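Local structure of endo alpha-1,4 polygalactosaminidase (Neosartorya fumigata, 6OJ1) at residues A88-N93 with P147-G152. The protein is a fungal endo-alpha-1,4-galactosaminidase, a glycoside hydrolase with a (beta/alpha)-barrel that disrupts microbial biofilms. Residues are numbered along the deposited sequence; the frame is centred on the assembly and turned at random.
Sequences AGSYEN and PDNVDG
Asp148 O, the last carbonyl of strand 144-148, accepts two backbone hydrogen bonds, from Ala88 N and Gly89 N, each 3.0 Å long and bent to about 138° at the hydrogen. One residue on, Gly89 CA lies 3.1 Å from Asn149 O in a nearly straight CA-H...O contact; Gly89, with no side chain, lets that carbonyl come this close. Beside these bonds, the Ala88 methyl meets Pro147 CB at 3.8 Å and, more loosely, Val150 CG1, while Phe169 and Leu173 of helix 163-179 close around it. The example illustrates how adjacent parallel strands of a (beta/alpha)-barrel, here 81-87 and 144-148, remain tied together where they give way to loops at their C-terminal ends. In this GH114 enzyme the first of those loops leads into the small antiparallel sheet begun by strand 90-92. Side chains join the two loops as well. Asn149 CB, directed toward 88-93, sits 3.9 Å from Gly89 C, and CG anti to the carbonyl carbon (chi1 -62°) carries ND2 to 3.8 Å from Ser90 CB. Both ND2 and Ser90 OG are hydrogen-bonded to Ser87 OG, and Ser90 OG also bonds Glu116. Asp148 OD1 takes a salt bridge from Lys187 and a weak hydrogen bond from Asn149 N, while OD2 is hydrogen-bonded to Tyr85 OH.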
ATOM      1  N   ALA A  88       7.569  -3.837   1.689  1.00 14.59           N
ATOM      2  CA  ALA A  88       8.826  -3.868   0.965  1.00 15.24           C
ATOM      3  C   ALA A  88       9.967  -3.233   1.758  1.00 14.27           C
ATOM      4  O   ALA A  88      11.127  -3.555   1.509  1.00 15.42           O
ATOM      5  CB  ALA A  88       8.658  -3.158  -0.382  1.00 16.80           C
ATOM      6  N   GLY A  89       9.660  -2.389   2.738  1.00 16.48           N
ATOM      7  CA  GLY A  89      10.705  -1.688   3.455  1.00 15.39           C
ATOM      8  C   GLY A  89      10.859  -2.063   4.910  1.00 15.23           C
ATOM      9  O   GLY A  89      11.706  -1.483   5.596  1.00 17.21           O
ATOM     10  N   SER A  90      10.073  -3.030   5.399  1.00 14.71           N
ATOM     11  CA  SER A  90      10.228  -3.496   6.769  1.00 13.60           C
ATOM     12  C   SER A  90      10.315  -5.016   6.820  1.00 18.58           C
ATOM     13  O   SER A  90       9.693  -5.731   6.024  1.00 16.63           O
ATOM     14  CB  SER A  90       9.099  -3.014   7.694  1.00 18.10           C
ATOM     15  OG  SER A  90       7.977  -3.878   7.635  1.00 19.88           O
ATOM     16  N   TYR A  91      11.134  -5.481   7.760  1.00 19.17           N
ATOM     17  CA  TYR A  91      11.158  -6.876   8.177  1.00 20.66           C
ATOM     18  C   TYR A  91      10.018  -7.137   9.153  1.00 18.95           C
ATOM     19  O   TYR A  91       9.898  -6.437  10.158  1.00 21.16           O
ATOM     20  CB  TYR A  91      12.497  -7.172   8.847  1.00 21.00           C
ATOM     21  CG  TYR A  91      12.583  -8.494   9.575  1.00 20.47           C
ATOM     22  CD1 TYR A  91      12.879  -9.661   8.890  1.00 23.45           C
ATOM     23  CD2 TYR A  91      12.426  -8.563  10.951  1.00 22.63           C
ATOM     24  CE1 TYR A  91      12.987 -10.868   9.551  1.00 21.12           C
ATOM     25  CE2 TYR A  91      12.535  -9.757  11.626  1.00 22.29           C
ATOM     26  CZ  TYR A  91      12.815 -10.910  10.918  1.00 24.11           C
ATOM     27  OH  TYR A  91      12.925 -12.092  11.600  1.00 28.20           O
ATOM     28  N   GLU A  92       9.192  -8.143   8.854  1.00 19.55           N
ATOM     29  CA  GLU A  92       8.088  -8.578   9.703  1.00 20.79           C
ATOM     30  C   GLU A  92       8.396  -9.989  10.167  1.00 19.81           C
ATOM     31  O   GLU A  92       8.516 -10.890   9.333  1.00 20.37           O
ATOM     32  CB  GLU A  92       6.762  -8.571   8.934  1.00 20.01           C
ATOM     33  CG  GLU A  92       6.391  -7.236   8.314  1.00 19.30           C
ATOM     34  CD  GLU A  92       5.413  -7.389   7.163  1.00 21.23           C
ATOM     35  OE1 GLU A  92       5.733  -8.092   6.188  1.00 19.34           O
ATOM     36  OE2 GLU A  92       4.317  -6.802   7.242  1.00 23.71           O
ATOM     37  N   ASN A  93       8.523 -10.185  11.483  1.00 20.24           N
ATOM     38  CA  ASN A  93       9.047 -11.456  11.969  1.00 25.49           C
ATOM     39  C   ASN A  93       8.024 -12.581  11.933  1.00 26.82           C
ATOM     40  O   ASN A  93       8.341 -13.695  12.369  1.00 27.98           O
ATOM     41  CB  ASN A  93       9.622 -11.311  13.388  1.00 31.11           C
ATOM     42  CG  ASN A  93       8.552 -11.153  14.471  1.00 39.32           C
ATOM     43  OD1 ASN A  93       7.345 -11.105  14.204  1.00 33.45           O
ATOM     44  ND2 ASN A  93       9.007 -11.073  15.715  1.00 45.46           N
ATOM     45  N   PRO A 147       3.219  -2.010  -2.083  1.00 18.21           N
ATOM     46  CA  PRO A 147       4.429  -2.235  -1.269  1.00 16.30           C
ATOM     47  C   PRO A 147       4.586  -1.175  -0.186  1.00 18.43           C
ATOM     48  O   PRO A 147       4.672   0.024  -0.476  1.00 17.64           O
ATOM     49  CB  PRO A 147       5.571  -2.160  -2.300  1.00 16.23           C
ATOM     50  CG  PRO A 147       4.882  -2.168  -3.663  1.00 17.36           C
ATOM     51  CD  PRO A 147       3.565  -1.503  -3.421  1.00 18.56           C
ATOM     52  N   ASP A 148       4.642  -1.627   1.071  1.00 14.87           N
ATOM     53  CA  ASP A 148       4.600  -0.746   2.229  1.00 13.33           C
ATOM     54  C   ASP A 148       5.999  -0.331   2.654  1.00 16.12           C
ATOM     55  O   ASP A 148       7.008  -0.957   2.295  1.00 15.75           O
ATOM     56  CB  ASP A 148       3.885  -1.451   3.400  1.00 14.99           C
ATOM     57  CG  ASP A 148       3.293  -0.489   4.415  1.00 17.86           C
ATOM     58  OD1 ASP A 148       3.402   0.759   4.265  1.00 16.07           O
ATOM     59  OD2 ASP A 148       2.673  -0.997   5.383  1.00 19.01           O
ATOM     60  N   ASN A 149       6.036   0.763   3.407  1.00 15.15           N
ATOM     61  CA  ASN A 149       7.222   1.203   4.151  1.00 19.44           C
ATOM     62  C   ASN A 149       8.379   1.553   3.231  1.00 18.44           C
ATOM     63  O   ASN A 149       9.532   1.194   3.481  1.00 16.94           O
ATOM     64  CB  ASN A 149       7.608   0.145   5.178  1.00 19.09           C
ATOM     65  CG  ASN A 149       6.519  -0.071   6.190  1.00 19.99           C
ATOM     66  OD1 ASN A 149       6.070   0.884   6.843  1.00 18.46           O
ATOM     67  ND2 ASN A 149       6.032  -1.306   6.291  1.00 19.26           N
ATOM     68  N   VAL A 150       8.070   2.265   2.150  1.00 16.81           N
ATOM     69  CA  VAL A 150       9.106   2.766   1.255  1.00 17.46           C
ATOM     70  C   VAL A 150       9.555   4.167   1.670  1.00 19.51           C
ATOM     71  O   VAL A 150      10.187   4.877   0.880  1.00 19.58           O
ATOM     72  CB  VAL A 150       8.654   2.718  -0.225  1.00 20.29           C
ATOM     73  CG1 VAL A 150       8.436   1.249  -0.667  1.00 18.12           C
ATOM     74  CG2 VAL A 150       7.399   3.545  -0.452  1.00 19.23           C
ATOM     75  N   ASP A 151       9.262   4.552   2.912  1.00 18.19           N
ATOM     76  CA  ASP A 151       9.534   5.885   3.436  1.00 21.94           C
ATOM     77  C   ASP A 151      10.450   5.846   4.654  1.00 18.94           C
ATOM     78  O   ASP A 151      10.357   6.712   5.527  1.00 20.42           O
ATOM     79  CB  ASP A 151       8.238   6.618   3.788  1.00 20.90           C
ATOM     80  CG  ASP A 151       7.381   5.864   4.816  1.00 22.53           C
ATOM     81  OD1 ASP A 151       7.718   4.723   5.187  1.00 20.72           O
ATOM     82  OD2 ASP A 151       6.361   6.424   5.254  1.00 20.75           O
ATOM     83  N   GLY A 152      11.379   4.881   4.688  1.00 20.48           N
ATOM     84  CA  GLY A 152      12.313   4.784   5.797  1.00 19.54           C
ATOM     85  C   GLY A 152      13.119   6.046   6.010  1.00 20.36           C
ATOM     86  O   GLY A 152      13.433   6.389   7.152  1.00 20.52           O
TER